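Local structure of Thiol:disulfide interchange protein, thioredoxin family protein (3OR5) at residues Val75-Leu79 against Pro80-Asn84; Lys61-Ala64 against Ser65-Phe68; Arg104-Asn107 against Gly108-Asp111; Ala30-Lys33 against Gly34-Tyr37. The protein probably works as a thiol:disulfide oxidoreductase of the thioredoxin family, with a likely role in cytochrome c biogenesis. All coordinates share one frame; numbering follows the deposited sequence.

How the contacts relate
From the N terminus, contact 4 (30-37) comes first, turning the chain into the central strand 36-42. Contact 2 (61-68) closes the turn between helix 47-63 and strand 68-74, contact 1 (75-84) carries the chain from that strand into helix 79-89, and contact 3 (104-111) folds the chain back after helix 100-107. Each is a short local turn or helix start; they follow in series, and none nests within or crosses another. Contacts 2 and 4 touch, Gly67 O lying 2.9 Å from Ala36 N in a probable hydrogen bond where strands 36-42 and 68-74 begin side by side. Contact 1 lies far from both, its centre about 25 Å from that of contact 4.

Contact 1: Val75-Leu79 against Pro80-Asn84; sequences VNEQL and PNVKN
Glu77 and Asn81 meet through their side chains where the loop after strand 68-74 winds into helix 79-89. Asn81 ND2 donates to Glu77 OE1 over 3.0 Å in a nearly straight bond (167°); the oxygen sits in the amide plane and receives the N-H on its syn lone pair. On its anti lone pair the same oxygen takes the backbone N-H of Gln78, with Gln78 N to Glu77 OE1 at 2.9 Å. The glutamate chain is long enough to bend at its second torsion (chi2 -73°) and fold back to this N-H, and its other oxygen is bonded to Thr44 OG1. Alongside the glutamate chain the packing is close. Val82 CG2 lies 3.6 Å from Glu77 CD and also touches Glu77 CB and CG, while the buried valine rests against Val95 and Met97 of strand 95-97, a compact branched residue between helix and sheet. The backbone completes the first turn: Val82 N bonds to O of the N-cap residue Gln78 at 3.0 Å, and Lys83 N to Leu79 O at 2.9 Å. Pro80 suits this first turn, where its lack of an N-H costs no helical bond; the Leu79-Pro80 linkage itself brings its CD within 3.4 Å of Leu79 CB. The other side is looser. Gln78 sends its amide outward, and beyond CB, which brushes Leu79 O, the lysine chain of Lys83 leads away from the loop. With both carboxylate oxygens engaged, Glu77 is probably held in one orientation, near but not touching the likely CxxC motif of Cys46 and Cys49.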
ATOM      1  N   VAL A  75       2.369   1.224  10.733  1.00 11.24           N
ATOM      2  CA  VAL A  75       3.205   0.476  11.670  1.00 11.60           C
ATOM      3  C   VAL A  75       3.752   1.398  12.736  1.00 12.41           C
ATOM      4  O   VAL A  75       3.878   2.605  12.480  1.00 12.43           O
ATOM      5  CB  VAL A  75       4.349  -0.225  10.908  1.00 13.58           C
ATOM      6  CG1 VAL A  75       3.783  -1.406   9.994  1.00 14.63           C
ATOM      7  CG2 VAL A  75       5.205   0.730  10.134  1.00 14.74           C
ATOM      8  N   ASN A  76       4.064   0.840  13.923  1.00 13.31           N
ATOM      9  CA  ASN A  76       4.700   1.713  14.960  1.00 13.74           C
ATOM     10  C   ASN A  76       3.889   2.966  15.219  1.00 14.53           C
ATOM     11  O   ASN A  76       4.449   4.002  15.463  1.00 14.22           O
ATOM     12  CB  ASN A  76       6.157   2.041  14.562  1.00 15.46           C
ATOM     13  CG  ASN A  76       7.029   0.787  14.326  1.00 22.55           C
ATOM     14  OD1 ASN A  76       8.019   0.561  15.054  1.00 29.84           O
ATOM     15  ND2 ASN A  76       6.755   0.041  13.292  1.00 20.49           N
ATOM     16  N   GLU A  77       2.553   2.843  15.194  1.00 13.00           N
ATOM     17  CA  GLU A  77       1.674   3.975  15.243  1.00 12.67           C
ATOM     18  C   GLU A  77       0.650   3.951  16.361  1.00 11.01           C
ATOM     19  O   GLU A  77       0.594   2.992  17.193  1.00 14.07           O
ATOM     20  CB  GLU A  77       0.997   4.171  13.831  1.00 10.46           C
ATOM     21  CG  GLU A  77       1.818   5.176  13.002  1.00 10.77           C
ATOM     22  CD  GLU A  77       1.670   6.624  13.464  1.00 11.63           C
ATOM     23  OE1 GLU A  77       1.141   6.904  14.562  1.00 13.00           O
ATOM     24  OE2 GLU A  77       2.056   7.518  12.651  1.00 12.12           O
ATOM     25  N   GLN A  78      -0.071   5.068  16.484  1.00 11.32           N
ATOM     26  CA  GLN A  78      -1.201   5.200  17.416  1.00 13.92           C
ATOM     27  C   GLN A  78      -2.442   5.646  16.617  1.00 11.82           C
ATOM     28  O   GLN A  78      -2.395   6.478  15.746  1.00 12.05           O
ATOM     29  CB  GLN A  78      -0.907   6.221  18.478  1.00 16.31           C
ATOM     30  CG  GLN A  78       0.199   5.749  19.415  1.00 16.63           C
ATOM     31  CD  GLN A  78       0.445   6.739  20.593  1.00 22.59           C
ATOM     32  OE1 GLN A  78      -0.432   7.504  21.012  1.00 26.56           O
ATOM     33  NE2 GLN A  78       1.663   6.667  21.159  1.00 35.11           N
ATOM     34  N   LEU A  79      -3.592   5.043  16.982  1.00 12.23           N
ATOM     35  CA  LEU A  79      -4.833   5.355  16.295  1.00 12.99           C
ATOM     36  C   LEU A  79      -5.183   6.834  16.167  1.00 12.17           C
ATOM     37  O   LEU A  79      -5.431   7.271  15.082  1.00 11.77           O
ATOM     38  CB  LEU A  79      -5.943   4.532  17.028  1.00 12.96           C
ATOM     39  CG  LEU A  79      -7.324   4.697  16.388  1.00 17.02           C
ATOM     40  CD1 LEU A  79      -7.316   4.015  15.044  1.00 21.58           C
ATOM     41  CD2 LEU A  79      -8.256   3.922  17.277  1.00 19.88           C
ATOM     42  N   PRO A  80      -5.155   7.669  17.249  1.00 10.82           N
ATOM     43  CA  PRO A  80      -5.518   9.050  17.025  1.00 11.65           C
ATOM     44  C   PRO A  80      -4.564   9.842  16.094  1.00  9.47           C
ATOM     45  O   PRO A  80      -5.003  10.733  15.370  1.00 12.80           O
ATOM     46  CB  PRO A  80      -5.439   9.668  18.464  1.00 12.41           C
ATOM     47  CG  PRO A  80      -4.644   8.709  19.311  1.00 10.85           C
ATOM     48  CD  PRO A  80      -4.951   7.345  18.674  1.00 11.98           C
ATOM     49  N   ASN A  81      -3.288   9.429  16.127  1.00 10.80           N
ATOM     50  CA  ASN A  81      -2.310  10.091  15.258  1.00  9.94           C
ATOM     51  C   ASN A  81      -2.565   9.737  13.808  1.00  9.42           C
ATOM     52  O   ASN A  81      -2.633  10.652  12.975  1.00 11.50           O
ATOM     53  CB  ASN A  81      -0.888   9.643  15.741  1.00 10.73           C
ATOM     54  CG  ASN A  81       0.240  10.564  15.256  1.00 12.56           C
ATOM     55  OD1 ASN A  81       0.146  11.781  15.248  1.00 11.69           O
ATOM     56  ND2 ASN A  81       1.324   9.935  14.826  1.00 12.71           N
ATOM     57  N   VAL A  82      -2.812   8.461  13.490  1.00  9.81           N
ATOM     58  CA  VAL A  82      -3.045   8.059  12.084  1.00 10.48           C
ATOM     59  C   VAL A  82      -4.402   8.637  11.591  1.00 10.49           C
ATOM     60  O   VAL A  82      -4.470   9.167  10.475  1.00 11.65           O
ATOM     61  CB  VAL A  82      -3.050   6.545  11.968  1.00  8.83           C
ATOM     62  CG1 VAL A  82      -3.276   6.147  10.458  1.00 11.20           C
ATOM     63  CG2 VAL A  82      -1.671   6.070  12.308  1.00  9.37           C
ATOM     64  N   LYS A  83      -5.450   8.575  12.438  1.00 12.47           N
ATOM     65  CA  LYS A  83      -6.754   9.137  12.020  1.00 13.19           C
ATOM     66  C   LYS A  83      -6.636  10.650  11.738  1.00 12.39           C
ATOM     67  O   LYS A  83      -7.146  11.177  10.730  1.00 13.06           O
ATOM     68  CB  LYS A  83      -7.784   8.936  13.154  1.00 11.05           C
ATOM     69  CG  LYS A  83      -9.201   9.508  12.890  1.00 17.18           C
ATOM     70  CD  LYS A  83     -10.089   8.413  12.341  1.00 24.71           C
ATOM     71  CE  LYS A  83     -11.601   8.893  12.188  1.00 26.00           C
ATOM     72  NZ  LYS A  83     -11.594  10.078  11.251  1.00 27.20           N
ATOM     73  N   ASN A  84      -5.901  11.390  12.573  1.00 12.06           N
ATOM     74  CA  ASN A  84      -5.714  12.816  12.274  1.00 12.99           C
ATOM     75  C   ASN A  84      -4.877  13.111  11.040  1.00 11.38           C
ATOM     76  O   ASN A  84      -5.170  14.005  10.325  1.00 12.06           O
ATOM     77  CB  ASN A  84      -5.128  13.556  13.481  1.00 11.79           C
ATOM     78  CG  ASN A  84      -5.559  14.991  13.480  1.00 15.69           C
ATOM     79  OD1 ASN A  84      -6.784  15.279  13.371  1.00 17.49           O
ATOM     80  ND2 ASN A  84      -4.618  15.895  13.503  1.00 17.55           N
TER

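Contact 2: Lys61-Ala64 against Ser65-Phe68; sequences KTWA and SRGF
Arg66 lays its guanidinium against the indole of Trp63, the main side-chain meeting here. Trp63 CZ3 stands 3.4 Å above the guanidinium plane, over its centre, with the two planes inclined by 35°. The arginine chain reaches this place by bending at its third torsion (chi3 68°), so that a flat, charged group covers the aromatic surface at the solvent boundary. Further apolar contact is made by the tryptophan CB, which meets Phe68 CD2 at 3.9 Å. Both aromatic residues suit a buried place, for they also touch Val146 of helix 139-150, and Trp63 NE1 bonds to Asp143. This is the return from helix to strand in the beta-alpha-beta crossover that joins parallel strands 36-42 and 68-74 of the thioredoxin fold. The one direct backbone bond between the segments, Arg66 N to Trp63 O at 2.9 Å, closes a type I beta turn. Two waters bridge the backbone: one donates to Ala64 O at 2.7 Å and accepts from Gly67 N at 2.9 Å; the second donates to both Ala64 O and Phe68 O. Phe68 N, buried here, has no partner in the model. At Gly67 phi is 92°, where a side chain would be forced against Arg66 O.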
ATOM      1  N   LYS A  61      -6.032   9.777  -6.838  1.00 11.77           N
ATOM      2  CA  LYS A  61      -7.146  10.538  -7.498  1.00 10.95           C
ATOM      3  C   LYS A  61      -7.133  10.305  -8.999  1.00 12.88           C
ATOM      4  O   LYS A  61      -8.226  10.139  -9.584  1.00 15.37           O
ATOM      5  CB  LYS A  61      -6.945  12.005  -7.210  1.00 10.87           C
ATOM      6  CG  LYS A  61      -7.212  12.359  -5.700  1.00 11.99           C
ATOM      7  CD  LYS A  61      -7.015  13.835  -5.405  1.00 16.45           C
ATOM      8  CE  LYS A  61      -7.435  13.937  -3.972  1.00 18.15           C
ATOM      9  NZ  LYS A  61      -7.049  15.269  -3.364  1.00 23.67           N
ATOM     10  N   THR A  62      -5.970  10.217  -9.614  1.00 11.71           N
ATOM     11  CA  THR A  62      -5.879   9.945 -11.050  1.00 11.82           C
ATOM     12  C   THR A  62      -6.462   8.588 -11.434  1.00 13.37           C
ATOM     13  O   THR A  62      -7.112   8.450 -12.501  1.00 13.48           O
ATOM     14  CB  THR A  62      -4.427  10.052 -11.495  1.00 12.15           C
ATOM     15  OG1 THR A  62      -3.946  11.379 -11.222  1.00 16.20           O
ATOM     16  CG2 THR A  62      -4.270   9.675 -13.001  1.00 13.59           C
ATOM     17  N   TRP A  63      -6.236   7.561 -10.603  1.00 11.69           N
ATOM     18  CA  TRP A  63      -6.489   6.188 -10.991  1.00 11.07           C
ATOM     19  C   TRP A  63      -7.603   5.453 -10.238  1.00 10.40           C
ATOM     20  O   TRP A  63      -7.817   4.264 -10.482  1.00 11.72           O
ATOM     21  CB  TRP A  63      -5.151   5.359 -10.897  1.00 11.78           C
ATOM     22  CG  TRP A  63      -4.056   5.848 -11.794  1.00 12.51           C
ATOM     23  CD1 TRP A  63      -3.026   6.664 -11.465  1.00 12.62           C
ATOM     24  CD2 TRP A  63      -3.894   5.539 -13.181  1.00 13.29           C
ATOM     25  NE1 TRP A  63      -2.166   6.875 -12.567  1.00 14.70           N
ATOM     26  CE2 TRP A  63      -2.720   6.207 -13.626  1.00 15.75           C
ATOM     27  CE3 TRP A  63      -4.611   4.724 -14.087  1.00 13.62           C
ATOM     28  CZ2 TRP A  63      -2.251   6.116 -14.947  1.00 20.47           C
ATOM     29  CZ3 TRP A  63      -4.109   4.595 -15.419  1.00 16.52           C
ATOM     30  CH2 TRP A  63      -2.957   5.335 -15.821  1.00 16.89           C
ATOM     31  N   ALA A  64      -8.317   6.104  -9.323  1.00 10.96           N
ATOM     32  CA  ALA A  64      -9.242   5.423  -8.429  1.00 12.13           C
ATOM     33  C   ALA A  64     -10.340   4.615  -9.141  1.00 12.17           C
ATOM     34  O   ALA A  64     -10.807   3.637  -8.590  1.00 12.33           O
ATOM     35  CB  ALA A  64      -9.904   6.462  -7.511  1.00 12.71           C
ATOM     36  N   SER A  65     -10.747   5.145 -10.300  1.00 13.09           N
ATOM     37  CA  SER A  65     -11.794   4.467 -11.063  1.00 10.45           C
ATOM     38  C   SER A  65     -11.218   3.813 -12.291  1.00 12.40           C
ATOM     39  O   SER A  65     -11.965   3.502 -13.271  1.00 14.51           O
ATOM     40  CB  SER A  65     -12.929   5.453 -11.464  1.00 10.95           C
ATOM     41  OG  SER A  65     -13.452   6.016 -10.261  1.00 12.52           O
ATOM     42  N   ARG A  66      -9.906   3.523 -12.294  1.00 11.28           N
ATOM     43  CA  ARG A  66      -9.247   2.916 -13.435  1.00 11.76           C
ATOM     44  C   ARG A  66      -8.516   1.646 -13.011  1.00 12.05           C
ATOM     45  O   ARG A  66      -7.533   1.203 -13.699  1.00 14.69           O
ATOM     46  CB  ARG A  66      -8.274   3.941 -14.063  1.00 10.65           C
ATOM     47  CG  ARG A  66      -9.097   5.119 -14.708  1.00 12.58           C
ATOM     48  CD  ARG A  66      -8.192   6.156 -15.314  1.00 13.93           C
ATOM     49  NE  ARG A  66      -7.499   5.609 -16.486  1.00 14.96           N
ATOM     50  CZ  ARG A  66      -6.583   6.329 -17.128  1.00 13.86           C
ATOM     51  NH1 ARG A  66      -6.337   7.610 -16.806  1.00 16.06           N
ATOM     52  NH2 ARG A  66      -5.985   5.795 -18.218  1.00 17.03           N
ATOM     53  N   GLY A  67      -9.016   1.033 -11.950  1.00 12.36           N
ATOM     54  CA  GLY A  67      -8.572  -0.322 -11.641  1.00 12.28           C
ATOM     55  C   GLY A  67      -7.394  -0.415 -10.700  1.00 13.06           C
ATOM     56  O   GLY A  67      -6.691  -1.436 -10.704  1.00 16.57           O
ATOM     57  N   PHE A  68      -7.187   0.673  -9.968  1.00 10.67           N
ATOM     58  CA  PHE A  68      -5.979   0.695  -9.056  1.00 12.09           C
ATOM     59  C   PHE A  68      -6.335   1.304  -7.721  1.00 12.51           C
ATOM     60  O   PHE A  68      -7.222   2.190  -7.659  1.00 12.59           O
ATOM     61  CB  PHE A  68      -4.857   1.578  -9.682  1.00 12.88           C
ATOM     62  CG  PHE A  68      -3.760   1.927  -8.707  1.00 14.54           C
ATOM     63  CD1 PHE A  68      -2.735   1.003  -8.421  1.00 11.97           C
ATOM     64  CD2 PHE A  68      -3.842   3.109  -7.992  1.00 13.03           C
ATOM     65  CE1 PHE A  68      -1.824   1.291  -7.373  1.00 13.46           C
ATOM     66  CE2 PHE A  68      -2.949   3.449  -7.004  1.00 14.51           C
ATOM     67  CZ  PHE A  68      -1.892   2.533  -6.721  1.00 11.21           C
TER
HETATM   68  O   HOH W   1     -10.906   1.201  -9.775  1.00 22.46           O
HETATM   69  O   HOH W   2      -9.786   2.595  -6.360  1.00 24.87           O

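Contact 3: Arg104-Asn107 against Gly108-Asp111; sequences RAFN and GYID
Tyr109 N donates to Phe106 O over 3.1 Å, at 165°, and the next amide, Ile110 N, makes a weak 3.4 Å bond to Asn107 O that closes a type I beta turn. At the preceding amide a water bridges a lost i to i+4 bond: it donates to Arg104 O and accepts from Gly108 N, each at 2.9 Å, while those two atoms are 4.3 Å apart. The side chain of Tyr109 bends back along the helix end. Its CG lies beside its own backbone N (chi1 -56°), which brings the ring close to two carbonyls, with Tyr109 CD2 3.3 Å from Phe106 O and Tyr109 CE2 3.5 Å from Ala105 O. The same ring carbon, CE2, touches Phe106 CD1 at 3.9 Å, the two side chains meeting at a slant. Tyrosine fits because its ring packs here while its hydroxyl bonds to Pro13 O. Ile110 turns CG2 to Asn107 O, and Asn107 accepts the N-H of Ile114 on its amide oxygen, OD1, tying the loop beyond the turn back to the helix. Phenylalanine suits the inner side: Phe106 is buried, meeting Phe17 in a T-shaped contact and Phe121 of strand 119-123. The turn thus opens the loop that leads from helix 100-107 to strand 119-123, with the N-terminal segment around Thr12, Pro13 and Pro15 packed against Tyr109.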
ATOM      1  N   ARG A 104       2.851 -10.209   8.845  1.00 21.12           N
ATOM      2  CA  ARG A 104       3.355 -11.546   8.411  1.00 23.71           C
ATOM      3  C   ARG A 104       2.835 -11.864   7.002  1.00 22.77           C
ATOM      4  O   ARG A 104       3.500 -12.628   6.283  1.00 24.67           O
ATOM      5  CB  ARG A 104       2.876 -12.629   9.383  1.00 23.28           C
ATOM      6  CG  ARG A 104       3.548 -12.657  10.724  1.00 30.00           C
ATOM      7  CD  ARG A 104       3.215 -14.032  11.388  1.00 34.84           C
ATOM      8  NE  ARG A 104       1.856 -14.031  11.923  1.00 39.01           N
ATOM      9  CZ  ARG A 104       1.572 -13.597  13.149  1.00 37.58           C
ATOM     10  NH1 ARG A 104       2.553 -13.128  13.917  1.00 38.26           N
ATOM     11  NH2 ARG A 104       0.311 -13.590  13.576  1.00 38.67           N
ATOM     12  N   ALA A 105       1.694 -11.316   6.581  1.00 21.74           N
ATOM     13  CA  ALA A 105       1.182 -11.511   5.221  1.00 21.61           C
ATOM     14  C   ALA A 105       2.165 -11.083   4.099  1.00 22.04           C
ATOM     15  O   ALA A 105       2.183 -11.708   3.035  1.00 22.91           O
ATOM     16  CB  ALA A 105      -0.171 -10.863   4.995  1.00 22.43           C
ATOM     17  N   PHE A 106       2.933 -10.024   4.365  1.00 19.00           N
ATOM     18  CA  PHE A 106       3.898  -9.440   3.435  1.00 17.30           C
ATOM     19  C   PHE A 106       5.383  -9.649   3.739  1.00 15.90           C
ATOM     20  O   PHE A 106       6.222  -9.465   2.871  1.00 17.11           O
ATOM     21  CB  PHE A 106       3.593  -7.948   3.260  1.00 18.57           C
ATOM     22  CG  PHE A 106       2.344  -7.741   2.544  1.00 15.20           C
ATOM     23  CD1 PHE A 106       2.307  -7.744   1.182  1.00 16.72           C
ATOM     24  CD2 PHE A 106       1.131  -7.655   3.292  1.00 17.86           C
ATOM     25  CE1 PHE A 106       1.087  -7.586   0.494  1.00 21.08           C
ATOM     26  CE2 PHE A 106      -0.050  -7.507   2.607  1.00 16.22           C
ATOM     27  CZ  PHE A 106      -0.082  -7.436   1.262  1.00 16.16           C
ATOM     28  N   ASN A 107       5.705 -10.018   4.983  1.00 16.83           N
ATOM     29  CA  ASN A 107       7.081 -10.196   5.413  1.00 18.26           C
ATOM     30  C   ASN A 107       7.861 -11.145   4.523  1.00 15.66           C
ATOM     31  O   ASN A 107       9.097 -10.928   4.367  1.00 16.89           O
ATOM     32  CB  ASN A 107       7.055 -10.915   6.801  1.00 20.93           C
ATOM     33  CG  ASN A 107       7.407 -10.039   7.880  1.00 25.96           C
ATOM     34  OD1 ASN A 107       7.871  -8.900   7.699  1.00 26.76           O
ATOM     35  ND2 ASN A 107       7.172 -10.559   9.088  1.00 30.58           N
ATOM     36  N   GLY A 108       7.190 -12.177   4.035  1.00 16.28           N
ATOM     37  CA  GLY A 108       7.857 -13.218   3.247  1.00 17.31           C
ATOM     38  C   GLY A 108       8.427 -12.763   1.923  1.00 17.82           C
ATOM     39  O   GLY A 108       9.242 -13.481   1.296  1.00 17.01           O
ATOM     40  N   TYR A 109       7.970 -11.599   1.433  1.00 15.16           N
ATOM     41  CA  TYR A 109       8.440 -11.115   0.104  1.00 15.35           C
ATOM     42  C   TYR A 109       9.737 -10.342   0.148  1.00 15.59           C
ATOM     43  O   TYR A 109      10.274  -9.956  -0.903  1.00 15.27           O
ATOM     44  CB  TYR A 109       7.345 -10.250  -0.575  1.00 14.87           C
ATOM     45  CG  TYR A 109       6.028 -10.967  -0.721  1.00 16.50           C
ATOM     46  CD1 TYR A 109       5.836 -12.053  -1.599  1.00 22.08           C
ATOM     47  CD2 TYR A 109       4.946 -10.522  -0.014  1.00 20.08           C
ATOM     48  CE1 TYR A 109       4.563 -12.697  -1.674  1.00 24.74           C
ATOM     49  CE2 TYR A 109       3.716 -11.167  -0.084  1.00 24.44           C
ATOM     50  CZ  TYR A 109       3.545 -12.233  -0.900  1.00 23.89           C
ATOM     51  OH  TYR A 109       2.302 -12.837  -0.923  1.00 27.68           O
ATOM     52  N   ILE A 110      10.313 -10.109   1.330  1.00 13.43           N
ATOM     53  CA  ILE A 110      11.549  -9.393   1.432  1.00 15.03           C
ATOM     54  C   ILE A 110      12.502 -10.066   2.405  1.00 14.92           C
ATOM     55  O   ILE A 110      12.060 -10.578   3.470  1.00 16.93           O
ATOM     56  CB  ILE A 110      11.289  -7.892   1.799  1.00 17.80           C
ATOM     57  CG1 ILE A 110      12.613  -7.154   2.026  1.00 19.48           C
ATOM     58  CG2 ILE A 110      10.382  -7.784   3.022  1.00 22.55           C
ATOM     59  CD1 ILE A 110      12.365  -5.619   1.969  1.00 29.45           C
ATOM     60  N   ASP A 111      13.761 -10.210   1.996  1.00 15.36           N
ATOM     61  CA  ASP A 111      14.704 -10.910   2.893  1.00 16.44           C
ATOM     62  C   ASP A 111      14.852 -10.098   4.193  1.00 17.79           C
ATOM     63  O   ASP A 111      15.030  -8.894   4.169  1.00 18.96           O
ATOM     64  CB  ASP A 111      16.065 -10.971   2.224  1.00 17.03           C
ATOM     65  CG  ASP A 111      17.086 -11.777   3.037  1.00 20.27           C
ATOM     66  OD1 ASP A 111      16.854 -12.990   3.223  1.00 17.18           O
ATOM     67  OD2 ASP A 111      18.040 -11.162   3.582  1.00 23.14           O
TER
HETATM   68  O   HOH W   3       4.668 -13.496   3.750  1.00 30.40           O

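Contact 4: Ala30-Lys33 against Gly34-Tyr37; sequences ASLK and GKAY
Leu32 O accepts the backbone N-H of Lys35 over 3.0 Å, closing a type II beta turn whose corners are Lys33 and Gly34. Gly34 takes a positive phi of 81°, and a side chain there would run into Lys33 O, so glycine suits the third position of the turn. The side chain of Leu32 does most of the packing. Its CD1 lies over a face of the Tyr37 ring, 3.7 Å from the centroid and 15° off the normal, a CH-pi contact; its CB adds a second touch at 3.7 Å from Tyr37 CE2. Tyr37 places CG between its backbone N and carbonyl carbon (chi1 53°), which turns the ring back so that one face meets the leucine. A branched aliphatic residue serves well here, one methyl meeting the aromatic face while the other, CD2, comes 4.1 Å from Lys35 CD. The lysine's extended chain runs back over the turn, CB against Leu32 O, and ends with NZ 3.9 Å from Ser31 O, too far for a hydrogen bond. Ser31 turns its own hydroxyl to Ser28 O, tying its 3-10 segment to the end of strand 26-28. From here the chain enters strand 36-42: Leu32 rests on Thr69 and Val71 of parallel strand 68-74, Tyr37 pairs through its backbone with Ile123 of antiparallel strand 119-123, and Ala36 packs against Ala149 and Leu150 of helix 139-150.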
ATOM      1  N   ALA A  30     -10.348  -9.241  -1.071  1.00 21.45           N
ATOM      2  CA  ALA A  30     -11.282  -9.747  -2.077  1.00 22.96           C
ATOM      3  C   ALA A  30     -11.827  -8.686  -3.004  1.00 23.30           C
ATOM      4  O   ALA A  30     -12.131  -8.969  -4.188  1.00 23.85           O
ATOM      5  CB  ALA A  30     -12.411 -10.522  -1.382  1.00 24.71           C
ATOM      6  N   SER A  31     -11.900  -7.454  -2.521  1.00 21.51           N
ATOM      7  CA  SER A  31     -12.360  -6.345  -3.285  1.00 24.14           C
ATOM      8  C   SER A  31     -11.389  -5.959  -4.349  1.00 23.75           C
ATOM      9  O   SER A  31     -11.751  -5.188  -5.254  1.00 25.98           O
ATOM     10  CB  SER A  31     -12.624  -5.118  -2.395  1.00 25.83           C
ATOM     11  OG  SER A  31     -11.459  -4.344  -2.178  1.00 28.37           O
ATOM     12  N   LEU A  32     -10.159  -6.443  -4.243  1.00 20.87           N
ATOM     13  CA  LEU A  32      -9.119  -6.066  -5.171  1.00 20.27           C
ATOM     14  C   LEU A  32      -8.917  -7.035  -6.324  1.00 21.09           C
ATOM     15  O   LEU A  32      -7.961  -6.905  -7.091  1.00 20.01           O
ATOM     16  CB  LEU A  32      -7.794  -5.893  -4.442  1.00 20.32           C
ATOM     17  CG  LEU A  32      -8.041  -4.750  -3.395  1.00 23.26           C
ATOM     18  CD1 LEU A  32      -6.794  -4.241  -2.815  1.00 29.90           C
ATOM     19  CD2 LEU A  32      -8.922  -3.527  -3.884  1.00 25.56           C
ATOM     20  N   LYS A  33      -9.812  -8.011  -6.465  1.00 20.81           N
ATOM     21  CA  LYS A  33      -9.661  -8.922  -7.597  1.00 22.08           C
ATOM     22  C   LYS A  33      -9.643  -8.179  -8.920  1.00 19.53           C
ATOM     23  O   LYS A  33     -10.518  -7.402  -9.184  1.00 20.47           O
ATOM     24  CB  LYS A  33     -10.802  -9.936  -7.618  1.00 22.42           C
ATOM     25  CG  LYS A  33     -10.557 -10.987  -8.689  1.00 28.72           C
ATOM     26  CD  LYS A  33     -11.904 -11.542  -9.194  1.00 37.93           C
ATOM     27  CE  LYS A  33     -11.698 -12.735 -10.142  1.00 41.25           C
ATOM     28  NZ  LYS A  33     -12.485 -13.891  -9.606  1.00 47.10           N
ATOM     29  N   GLY A  34      -8.601  -8.398  -9.726  1.00 18.36           N
ATOM     30  CA  GLY A  34      -8.448  -7.799 -11.027  1.00 17.66           C
ATOM     31  C   GLY A  34      -7.922  -6.365 -11.045  1.00 17.81           C
ATOM     32  O   GLY A  34      -7.809  -5.737 -12.100  1.00 18.06           O
ATOM     33  N   LYS A  35      -7.641  -5.869  -9.862  1.00 16.51           N
ATOM     34  CA  LYS A  35      -7.111  -4.531  -9.671  1.00 15.29           C
ATOM     35  C   LYS A  35      -5.616  -4.553  -9.362  1.00 15.66           C
ATOM     36  O   LYS A  35      -5.169  -5.430  -8.705  1.00 16.68           O
ATOM     37  CB  LYS A  35      -7.845  -3.833  -8.525  1.00 16.90           C
ATOM     38  CG  LYS A  35      -9.268  -3.478  -8.779  1.00 22.26           C
ATOM     39  CD  LYS A  35      -9.820  -2.489  -7.782  1.00 29.10           C
ATOM     40  CE  LYS A  35     -11.236  -2.140  -8.035  1.00 32.44           C
ATOM     41  NZ  LYS A  35     -11.906  -1.616  -6.835  1.00 40.12           N
ATOM     42  N   ALA A  36      -4.892  -3.573  -9.871  1.00 13.69           N
ATOM     43  CA  ALA A  36      -3.480  -3.414  -9.432  1.00 13.09           C
ATOM     44  C   ALA A  36      -3.596  -2.652  -8.111  1.00 11.65           C
ATOM     45  O   ALA A  36      -4.531  -1.895  -7.882  1.00 12.10           O
ATOM     46  CB  ALA A  36      -2.688  -2.659 -10.400  1.00 12.63           C
ATOM     47  N   TYR A  37      -2.630  -2.884  -7.193  1.00 10.14           N
ATOM     48  CA  TYR A  37      -2.694  -2.090  -5.964  1.00  9.59           C
ATOM     49  C   TYR A  37      -1.269  -2.056  -5.389  1.00 10.53           C
ATOM     50  O   TYR A  37      -0.432  -2.931  -5.705  1.00 11.59           O
ATOM     51  CB  TYR A  37      -3.676  -2.615  -4.944  1.00  9.42           C
ATOM     52  CG  TYR A  37      -3.547  -4.099  -4.549  1.00 10.79           C
ATOM     53  CD1 TYR A  37      -2.897  -4.427  -3.382  1.00 14.27           C
ATOM     54  CD2 TYR A  37      -4.185  -5.104  -5.282  1.00 15.92           C
ATOM     55  CE1 TYR A  37      -2.838  -5.760  -2.937  1.00 15.92           C
ATOM     56  CE2 TYR A  37      -4.140  -6.391  -4.871  1.00 20.76           C
ATOM     57  CZ  TYR A  37      -3.418  -6.730  -3.763  1.00 20.09           C
ATOM     58  OH  TYR A  37      -3.399  -8.033  -3.298  1.00 23.86           O
TER